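Local coordinates for esterase TesA (Pseudomonas aeruginosa, PDB 4JGG), which hydrolyses carboxylic esters, notably Tween detergents and short-chain p-nitrophenyl esters, and shows low thioesterase activity towards palmitoyl-coenzyme A, at residues Q186-L189 with L190-W194. Sequence-based numbering, arbitrary orientation.
Sequences QPRL and LENVW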
loop_
_atom_site.group_PDB
_atom_site.type_symbol
_atom_site.label_atom_id
_atom_site.label_comp_id
_atom_site.label_asym_id
_atom_site.label_seq_id
_atom_site.Cartn_x
_atom_site.Cartn_y
_atom_site.Cartn_z
ATOM N N GLN A 186 -12.378 -2.204 -6.324
ATOM C CA GLN A 186 -11.437 -3.231 -5.854
ATOM C C GLN A 186 -10.684 -3.947 -6.979
ATOM O O GLN A 186 -9.463 -4.148 -6.884
ATOM C CB GLN A 186 -12.116 -4.224 -4.897
ATOM C CG GLN A 186 -12.780 -3.586 -3.669
ATOM C CD GLN A 186 -11.828 -2.728 -2.851
ATOM O OE1 GLN A 186 -10.799 -3.199 -2.376
ATOM N NE2 GLN A 186 -12.172 -1.459 -2.687
ATOM N N PRO A 187 -11.402 -4.333 -8.054
ATOM C CA PRO A 187 -10.707 -4.867 -9.228
ATOM C C PRO A 187 -9.625 -3.931 -9.741
ATOM O O PRO A 187 -8.517 -4.392 -10.002
ATOM C CB PRO A 187 -11.833 -5.010 -10.250
ATOM C CG PRO A 187 -13.010 -5.345 -9.436
ATOM C CD PRO A 187 -12.861 -4.531 -8.159
ATOM N N ARG A 188 -9.936 -2.636 -9.855
ATOM C CA ARG A 188 -8.980 -1.667 -10.383
ATOM C C ARG A 188 -7.757 -1.510 -9.483
ATOM O O ARG A 188 -6.631 -1.457 -9.969
ATOM C CB ARG A 188 -9.629 -0.297 -10.602
ATOM C CG ARG A 188 -8.660 0.717 -11.199
ATOM C CD ARG A 188 -8.340 0.363 -12.643
ATOM N NE ARG A 188 -7.145 1.023 -13.163
ATOM C CZ ARG A 188 -7.164 2.109 -13.929
ATOM N NH1 ARG A 188 -8.314 2.678 -14.249
ATOM N NH2 ARG A 188 -6.029 2.634 -14.362
ATOM N N LEU A 189 -7.979 -1.406 -8.176
ATOM C CA LEU A 189 -6.861 -1.473 -7.228
ATOM C C LEU A 189 -5.952 -2.663 -7.550
ATOM O O LEU A 189 -4.739 -2.503 -7.657
ATOM C CB LEU A 189 -7.365 -1.522 -5.776
ATOM C CG LEU A 189 -8.090 -0.243 -5.339
ATOM C CD1 LEU A 189 -8.609 -0.328 -3.886
ATOM C CD2 LEU A 189 -7.167 0.966 -5.510
ATOM N N LEU A 190 -6.527 -3.855 -7.716
ATOM C CA LEU A 190 -5.718 -5.038 -8.037
ATOM C C LEU A 190 -5.005 -4.899 -9.373
ATOM O O LEU A 190 -3.825 -5.244 -9.490
ATOM C CB LEU A 190 -6.555 -6.328 -8.010
ATOM C CG LEU A 190 -5.879 -7.618 -8.497
ATOM C CD1 LEU A 190 -4.694 -8.029 -7.631
ATOM C CD2 LEU A 190 -6.913 -8.732 -8.556
ATOM N N GLU A 191 -5.724 -4.407 -10.379
ATOM C CA GLU A 191 -5.113 -4.094 -11.668
ATOM C C GLU A 191 -3.891 -3.195 -11.495
ATOM O O GLU A 191 -2.870 -3.375 -12.159
ATOM C CB GLU A 191 -6.123 -3.432 -12.615
ATOM C CG GLU A 191 -5.471 -2.769 -13.831
ATOM C CD GLU A 191 -6.466 -2.261 -14.879
ATOM O OE1 GLU A 191 -7.679 -2.565 -14.796
ATOM O OE2 GLU A 191 -6.023 -1.539 -15.790
ATOM N N ASN A 192 -3.987 -2.223 -10.595
ATOM C CA ASN A 192 -2.906 -1.255 -10.455
ATOM C C ASN A 192 -1.641 -1.812 -9.820
ATOM O O ASN A 192 -0.556 -1.263 -10.010
ATOM C CB ASN A 192 -3.390 0.003 -9.722
ATOM C CG ASN A 192 -4.303 0.840 -10.580
ATOM O OD1 ASN A 192 -4.364 0.635 -11.789
ATOM N ND2 ASN A 192 -5.018 1.777 -9.974
ATOM N N VAL A 193 -1.778 -2.905 -9.070
ATOM C CA VAL A 193 -0.636 -3.487 -8.382
ATOM C C VAL A 193 -0.030 -4.626 -9.194
ATOM O O VAL A 193 1.181 -4.738 -9.292
ATOM C CB VAL A 193 -1.025 -4.028 -6.971
ATOM C CG1 VAL A 193 0.200 -4.531 -6.226
ATOM C CG2 VAL A 193 -1.743 -2.970 -6.161
ATOM N N TRP A 194 -0.884 -5.456 -9.782
ATOM C CA TRP A 194 -0.443 -6.728 -10.386
ATOM C C TRP A 194 0.768 -6.605 -11.308
ATOM O O TRP A 194 1.742 -7.339 -11.143
ATOM C CB TRP A 194 -1.614 -7.441 -11.075
ATOM C CG TRP A 194 -1.285 -8.817 -11.631
ATOM C CD1 TRP A 194 -1.224 -9.182 -12.953
ATOM C CD2 TRP A 194 -0.999 -10.001 -10.880
ATOM N NE1 TRP A 194 -0.912 -10.512 -13.063
ATOM C CE2 TRP A 194 -0.762 -11.042 -11.805
ATOM C CE3 TRP A 194 -0.911 -10.287 -9.511
ATOM C CZ2 TRP A 194 -0.450 -12.343 -11.411
ATOM C CZ3 TRP A 194 -0.593 -11.586 -9.120
ATOM C CH2 TRP A 194 -0.369 -12.592 -10.065
HETATM O O HOH W 1 -3.567 1.409 -14.179
#
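L190 N donates to Q186 O at 3.1 Å, one i to i+4 bond of helix 186-197, the last helix of this GDSL (SGNH-hydrolase) alpha/beta/alpha fold. The L190 side chain packs against L46 and R50 of helix 43-53, where L189 also packs, on W43.

One residue on, E191 N reaches P187 O at 2.8 Å. A chi1 of 166° turns CG of E191 away from the backbone N, and the extended chain beyond crosses R188 at a slant, the carboxylate and guanidinium planes 24° apart. The pairing is a long salt bridge, NE of R188 to OE2 of E191 at 3.8 Å; the oxygen stands well out of the guanidinium plane and no N-H points at it, so the ion pair rests on charge, with CD of R188 against OE1 of E191 at 3.7 Å.

N192 N bonds to R188 O at 2.8 Å, and its side chain answers the same arginine by a directed bond. R188 NE donates to N192 OD1 at 3.1 Å, while amide and guanidinium planes stand 73° apart. A water accepts from R188 NH2 and donates to N192 OD1 at 2.6 Å. The amide's rotation is fixed from its other end, since ND2 donates to the carbonyls of F163 and E165.

At V193 the ladder slackens: its N-H makes a weak bond to L189 O, and also bonds to L190 O. The valine packs on L126 and L128 of the central sheet, and its CG2 rests against L189 O at 3.4 Å.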